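Local coordinates for protein salt-tolerant glutaminase (Micrococcus luteus, PDB 3AGD) that probably hydrolyses L-glutamine to L-glutamate and ammonium, at residues A[73-78]-A[122-127]; A[40-44]-A[201-206]; A[346-351]-A[391-395]. Numbering follows the deposited sequence.

Contacts 1 and 2 belong to the glutaminase part of the chain, contact 3 to the STAS region that follows. Strand 40-44 comes first and is joined by helix 201-212 in contact 2; both segments of contact 1 fall between these, so helices 67-78 and 114-123 are passed through before the chain returns to the sheet. The centres of contacts 1 and 2 lie about 27 Å apart; that of contact 3 is about 50 Å from the first and about 45 Å from the second. No two touch, yet contacts 2 and 3 both meet the second subunit: 201-206 touches its STAS region and 346-351 its glutaminase region, so unlike domains meet across the boundary.

Contact 1. Residues A[73-78]-A[122-127]; sequences AALVDR and QLLVGP
The last turns of helix 67-78 pack against the chain as it leaves helix 114-123. Segment 73-78 is regular helix, with D77 N bonded to A73 O (2.8 Å) and R78 N to A74 O (2.8 Å). Segment 122-127 runs from a weakly bonded helical turn into loop; its closest alpha carbons pair A74 with L124 (4.6 Å), D77 with V125 (5.7 Å) and R78 with G126 (6.5 Å).

Apolar contacts hold one end. L124 (chi1 m, chi2 t) brings CD2 to 3.8 Å from A73 CB, and A74 CB lies 4.3 Å from L123 CB. Alanine's small methyl allows so near a backbone approach.

Polar contacts hold the other end and centre on R78, whose long side chain curls back with chi1, chi2 and chi3 all m. NH1 donates a very short hydrogen bond to L123 O (2.4 Å), and water 1 links R78 NH2 (2.6 Å) to Q122 O (2.9 Å). Arginine's several N-H groups thus meet successive carbonyls, L123 O directly and Q122 O through water. L123 CD2 lies over one face of the guanidinium; G126 C and P127 N lie over the opposite one. G126 is fully extended (180/178), where a CB would strike P127 CD. D77 is salt-bridged to R137 on helix 131-146.

S64, just ahead of helix 67-78, and N114, which opens helix 114-123, both bind L-glutamate, so this arrangement joins the far ends of two active-site helices in the helical half of a beta-lactamase-like glutaminase fold.

Contact 2. Residues A[40-44]-A[201-206]; sequences GIALA and VKDLAV
Strand 40-44, an inner strand of the five-stranded antiparallel sheet, lies beneath the first turns of helix 201-212. The two short axes approach to 6.8 Å and run nearly the same way, at a signed crossing angle of -28°. I41 CA lies 5.9 Å from V201 CA, A42 CA 5.4 Å from K202 CA and A44 CA 5.1 Å from A205 CA.

G40 starts the strand in extended conformation (-133/158). Its O is 3.7 Å from V201 CG2, and a CB here would fit tightly against that methyl, which suits glycine. I41 turns its CA-to-CB bond away and packs on L9 and V13 of helix 4-16, though its backbone C still meets V201 CG1 at 3.3 Å. A42 points toward the helix: V201, with chi1 t, sets CG1 3.1 Å from A42 N and 3.4 Å from A42 CB, while A42 CB lies 3.9 Å from K202 CA and 4.0 Å from A205 CB. K202 extends its chain away from the strand. L43 faces helix 4-16 like I41. A44 turns back to the helix, with CB 3.8 Å from A205 CB, 3.4 Å from A205 O and 4.1 Å from V206 CG2.

This alternation is that of a sheet sandwiched between helices, as in the beta-lactamase-like fold. V206 also packs on W369 of the second subunit. Since the strand's backbone bonds go to strands 50-54 and 273-278, cohesion with the helix is wholly apolar, and glycine and alanine, offering almost no bulk, let the helix settle close to the sheet.

Contact 3. Residues A[346-351]-A[391-395]; sequences ALTDLR and AAAAA
Two helix ends lie side by side here, running roughly the same way: A391 pairs with A346 (CA to CA 5.3 Å), A392 with D349 (5.1 Å) and A395 with L350 (5.1 Å). Segment 391-395 is helical, with A395 N bonded to A391 O (3.0 Å). Segment 346-351 closes with L350 N to L347 O (3.2 Å) and R351 N to T348 O (3.1 Å), after which R351 adopts a positive phi (60/38).

A391 aims its methyl into the partner. A391 CB sits 3.2 Å from A346 O, 3.8 Å from D349 CB and 3.9 Å from L350 CD2, a niche with little room for anything longer than alanine. A392 brings CA to 3.8 Å from D349 O, and its amide meets water 2: A392 N donates to the water (3.0 Å), which donates to D349 OD1 (2.6 Å). The carboxylate of D349 also forms a salt bridge to R49 of the second subunit, so one acid serves both the helix pair and the contact between subunits.

The pair belongs to the STAS region, where helices 337-349 and 389-395 accompany a mixed sheet; the alanines of 391-395, with A346 opposite A391, let the backbones come very near.

A394 CB lies 4.4 Å from L350 CD2, the leucine (chi1 m, chi2 t) swinging its tip inward although its CB points away; A394 O accepts a hydrogen bond from R322. A395 finishes the segment with its methyl over the opposing carbonyls, CB lying 3.2 Å from L350 O and 3.6 Å from D349 O.

Contact 1. Residues A[73-78]-A[122-127]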
# COMPACT_ATOMS: atom_id res chain seq x y z
N ALA A 73 11.78 -15.63 -9.01
CA ALA A 73 12.75 -16.72 -9.04
C ALA A 73 14.16 -16.21 -9.37
O ALA A 73 15.14 -16.66 -8.78
CB ALA A 73 12.32 -17.76 -10.08
N ALA A 74 14.24 -15.28 -10.31
CA ALA A 74 15.52 -14.70 -10.70
C ALA A 74 16.16 -13.97 -9.53
O ALA A 74 17.37 -14.07 -9.31
CB ALA A 74 15.33 -13.75 -11.87
N LEU A 75 15.35 -13.21 -8.80
CA LEU A 75 15.86 -12.46 -7.64
C LEU A 75 16.35 -13.44 -6.59
O LEU A 75 17.42 -13.26 -6.00
CB LEU A 75 14.75 -11.56 -7.08
CG LEU A 75 14.34 -10.40 -8.01
CD1 LEU A 75 12.96 -9.86 -7.65
CD2 LEU A 75 15.40 -9.30 -7.93
N VAL A 76 15.57 -14.48 -6.34
CA VAL A 76 15.94 -15.50 -5.37
C VAL A 76 17.23 -16.20 -5.81
O VAL A 76 18.14 -16.38 -5.02
CB VAL A 76 14.84 -16.58 -5.24
CG1 VAL A 76 15.39 -17.79 -4.48
CG2 VAL A 76 13.64 -16.01 -4.52
N ASP A 77 17.30 -16.57 -7.08
CA ASP A 77 18.45 -17.28 -7.59
C ASP A 77 19.75 -16.51 -7.76
O ASP A 77 20.81 -17.03 -7.45
CB ASP A 77 18.12 -17.93 -8.93
CG ASP A 77 17.05 -18.99 -8.80
OD1 ASP A 77 17.03 -19.68 -7.75
OD2 ASP A 77 16.24 -19.15 -9.73
N ARG A 78 19.67 -15.28 -8.25
CA ARG A 78 20.88 -14.51 -8.51
C ARG A 78 21.13 -13.31 -7.60
O ARG A 78 22.22 -12.74 -7.62
CB ARG A 78 20.86 -14.04 -9.97
CG ARG A 78 20.67 -15.18 -10.96
CD ARG A 78 21.93 -16.02 -11.10
NE ARG A 78 22.84 -15.48 -12.11
CZ ARG A 78 22.59 -15.48 -13.41
NH1 ARG A 78 21.47 -15.99 -13.88
NH2 ARG A 78 23.47 -14.96 -14.25
N GLN A 122 16.59 -15.41 -18.86
CA GLN A 122 18.02 -15.64 -19.07
C GLN A 122 18.81 -15.69 -17.76
O GLN A 122 19.89 -16.26 -17.71
CB GLN A 122 18.59 -14.53 -19.98
CG GLN A 122 20.12 -14.40 -19.99
CD GLN A 122 20.82 -15.39 -20.92
OE1 GLN A 122 20.96 -15.14 -22.12
NE2 GLN A 122 21.25 -16.51 -20.36
N LEU A 123 18.26 -15.10 -16.70
CA LEU A 123 18.92 -15.06 -15.40
C LEU A 123 18.50 -16.16 -14.44
O LEU A 123 19.18 -16.42 -13.45
CB LEU A 123 18.62 -13.73 -14.70
CG LEU A 123 19.17 -12.41 -15.24
CD1 LEU A 123 18.28 -11.25 -14.76
CD2 LEU A 123 20.61 -12.23 -14.79
N LEU A 124 17.37 -16.80 -14.73
CA LEU A 124 16.77 -17.82 -13.88
C LEU A 124 17.51 -18.70 -12.88
O LEU A 124 17.19 -18.66 -11.69
CB LEU A 124 15.84 -18.69 -14.73
CG LEU A 124 14.50 -17.96 -14.90
CD1 LEU A 124 13.52 -18.80 -15.68
CD2 LEU A 124 13.95 -17.63 -13.51
N VAL A 125 18.48 -19.51 -13.30
CA VAL A 125 19.14 -20.39 -12.34
C VAL A 125 20.55 -19.94 -11.93
O VAL A 125 20.90 -19.95 -10.75
CB VAL A 125 19.21 -21.83 -12.90
CG1 VAL A 125 19.98 -22.74 -11.95
CG2 VAL A 125 17.81 -22.35 -13.11
N GLY A 126 21.34 -19.57 -12.92
CA GLY A 126 22.70 -19.14 -12.67
C GLY A 126 23.37 -18.79 -13.98
O GLY A 126 22.76 -18.93 -15.04
N PRO A 127 24.63 -18.33 -13.95
CA PRO A 127 25.40 -17.95 -15.13
C PRO A 127 25.55 -19.03 -16.19
O PRO A 127 25.48 -18.75 -17.39
CB PRO A 127 26.77 -17.56 -14.55
CG PRO A 127 26.45 -17.16 -13.15
CD PRO A 127 25.44 -18.19 -12.73
O HOH W 1 22.43 -15.47 -16.60

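Contact 2. Residues A[40-44]-A[201-206]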
# COMPACT_ATOMS: atom_id res chain seq x y z
N GLY A 40 -14.51 -16.93 -15.28
CA GLY A 40 -14.32 -17.39 -13.92
C GLY A 40 -13.55 -16.40 -13.07
O GLY A 40 -12.81 -15.56 -13.59
N ILE A 41 -13.72 -16.51 -11.76
CA ILE A 41 -13.05 -15.62 -10.83
C ILE A 41 -12.79 -16.33 -9.50
O ILE A 41 -13.57 -17.18 -9.08
CB ILE A 41 -13.91 -14.37 -10.58
CG1 ILE A 41 -13.14 -13.35 -9.74
CG2 ILE A 41 -15.20 -14.76 -9.87
CD1 ILE A 41 -13.77 -11.98 -9.76
N ALA A 42 -11.70 -15.96 -8.83
CA ALA A 42 -11.35 -16.57 -7.56
C ALA A 42 -10.54 -15.62 -6.70
O ALA A 42 -9.72 -14.85 -7.20
CB ALA A 42 -10.56 -17.85 -7.79
N LEU A 43 -10.79 -15.67 -5.39
CA LEU A 43 -10.08 -14.83 -4.44
C LEU A 43 -9.44 -15.74 -3.41
O LEU A 43 -10.11 -16.61 -2.85
CB LEU A 43 -11.03 -13.87 -3.73
CG LEU A 43 -11.87 -12.89 -4.56
CD1 LEU A 43 -12.66 -11.99 -3.61
CD2 LEU A 43 -10.98 -12.05 -5.46
N ALA A 44 -8.15 -15.55 -3.16
CA ALA A 44 -7.42 -16.34 -2.17
C ALA A 44 -7.01 -15.36 -1.08
O ALA A 44 -6.31 -14.39 -1.35
CB ALA A 44 -6.19 -16.98 -2.80
N VAL A 201 -8.10 -20.09 -12.78
CA VAL A 201 -8.34 -18.88 -12.02
C VAL A 201 -7.89 -19.08 -10.57
O VAL A 201 -7.27 -18.20 -9.97
CB VAL A 201 -9.84 -18.54 -12.01
CG1 VAL A 201 -10.09 -17.37 -11.10
CG2 VAL A 201 -10.31 -18.23 -13.41
N LYS A 202 -8.21 -20.25 -10.02
CA LYS A 202 -7.86 -20.58 -8.65
C LYS A 202 -6.35 -20.60 -8.45
O LYS A 202 -5.85 -20.14 -7.42
CB LYS A 202 -8.44 -21.94 -8.26
CG LYS A 202 -9.96 -21.96 -8.14
CD LYS A 202 -10.44 -23.36 -7.75
CE LYS A 202 -11.95 -23.41 -7.57
NZ LYS A 202 -12.41 -24.78 -7.18
N ASP A 203 -5.62 -21.14 -9.42
CA ASP A 203 -4.17 -21.18 -9.31
C ASP A 203 -3.63 -19.76 -9.18
O ASP A 203 -2.83 -19.46 -8.29
CB ASP A 203 -3.55 -21.82 -10.55
CG ASP A 203 -3.83 -23.31 -10.64
OD1 ASP A 203 -3.58 -24.03 -9.65
OD2 ASP A 203 -4.28 -23.75 -11.72
N LEU A 204 -4.08 -18.87 -10.07
CA LEU A 204 -3.63 -17.48 -10.05
C LEU A 204 -3.91 -16.80 -8.72
O LEU A 204 -3.05 -16.12 -8.17
CB LEU A 204 -4.29 -16.69 -11.18
CG LEU A 204 -3.73 -16.88 -12.59
CD1 LEU A 204 -4.46 -15.95 -13.55
CD2 LEU A 204 -2.24 -16.57 -12.60
N ALA A 205 -5.12 -16.98 -8.20
CA ALA A 205 -5.50 -16.37 -6.93
C ALA A 205 -4.51 -16.74 -5.83
O ALA A 205 -4.01 -15.88 -5.11
CB ALA A 205 -6.92 -16.81 -6.54
N VAL A 206 -4.23 -18.03 -5.71
CA VAL A 206 -3.31 -18.51 -4.69
C VAL A 206 -1.89 -18.01 -4.93
O VAL A 206 -1.19 -17.63 -3.99
CB VAL A 206 -3.31 -20.06 -4.63
CG1 VAL A 206 -2.30 -20.54 -3.60
CG2 VAL A 206 -4.72 -20.56 -4.28

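Contact 3. Residues A[346-351]-A[391-395]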
# COMPACT_ATOMS: atom_id res chain seq x y z
N ALA A 346 2.42 2.31 24.57
CA ALA A 346 1.74 1.77 25.74
C ALA A 346 2.74 1.68 26.89
O ALA A 346 2.44 2.08 28.01
CB ALA A 346 1.16 0.39 25.44
N LEU A 347 3.93 1.17 26.60
CA LEU A 347 4.96 1.04 27.62
C LEU A 347 5.31 2.41 28.19
O LEU A 347 5.38 2.58 29.40
CB LEU A 347 6.20 0.38 27.03
CG LEU A 347 6.02 -1.08 26.60
CD1 LEU A 347 7.32 -1.61 26.05
CD2 LEU A 347 5.55 -1.92 27.77
N THR A 348 5.52 3.38 27.31
CA THR A 348 5.86 4.73 27.74
C THR A 348 4.73 5.36 28.55
O THR A 348 4.97 6.04 29.55
CB THR A 348 6.19 5.64 26.53
OG1 THR A 348 7.42 5.22 25.94
CG2 THR A 348 6.33 7.09 26.97
N ASP A 349 3.50 5.13 28.10
CA ASP A 349 2.32 5.68 28.76
C ASP A 349 2.13 5.19 30.20
O ASP A 349 1.31 5.75 30.94
CB ASP A 349 1.07 5.37 27.93
CG ASP A 349 0.90 6.29 26.73
OD1 ASP A 349 -0.10 6.13 25.99
OD2 ASP A 349 1.75 7.18 26.51
N LEU A 350 2.86 4.16 30.60
CA LEU A 350 2.73 3.65 31.96
C LEU A 350 3.31 4.63 32.99
O LEU A 350 3.04 4.51 34.18
CB LEU A 350 3.41 2.29 32.10
CG LEU A 350 2.78 1.10 31.37
CD1 LEU A 350 3.62 -0.15 31.63
CD2 LEU A 350 1.35 0.90 31.84
N ARG A 351 4.11 5.58 32.52
CA ARG A 351 4.71 6.59 33.39
C ARG A 351 5.62 6.04 34.50
O ARG A 351 5.62 6.58 35.61
CB ARG A 351 3.62 7.44 34.06
CG ARG A 351 2.70 8.15 33.10
CD ARG A 351 3.50 8.99 32.14
NE ARG A 351 2.64 9.70 31.20
CZ ARG A 351 3.05 10.16 30.02
NH1 ARG A 351 2.20 10.80 29.23
NH2 ARG A 351 4.30 9.98 29.64
N ALA A 391 -3.12 1.88 28.86
CA ALA A 391 -1.87 2.04 29.61
C ALA A 391 -1.93 3.33 30.41
O ALA A 391 -1.58 3.35 31.59
CB ALA A 391 -0.68 2.07 28.66
N ALA A 392 -2.39 4.40 29.77
CA ALA A 392 -2.50 5.69 30.44
C ALA A 392 -3.49 5.56 31.59
O ALA A 392 -3.28 6.11 32.67
CB ALA A 392 -2.97 6.75 29.45
N ALA A 393 -4.57 4.81 31.35
CA ALA A 393 -5.60 4.60 32.36
C ALA A 393 -5.03 3.79 33.52
O ALA A 393 -5.43 3.97 34.67
CB ALA A 393 -6.79 3.87 31.75
N ALA A 394 -4.10 2.88 33.21
CA ALA A 394 -3.46 2.04 34.22
C ALA A 394 -2.54 2.88 35.11
O ALA A 394 -2.44 2.65 36.31
CB ALA A 394 -2.67 0.92 33.56
N ALA A 395 -1.88 3.86 34.51
CA ALA A 395 -0.97 4.74 35.24
C ALA A 395 -1.76 5.77 36.04
O ALA A 395 -1.31 6.22 37.10
CB ALA A 395 -0.03 5.44 34.27
O HOH W 2 -2.12 4.82 26.86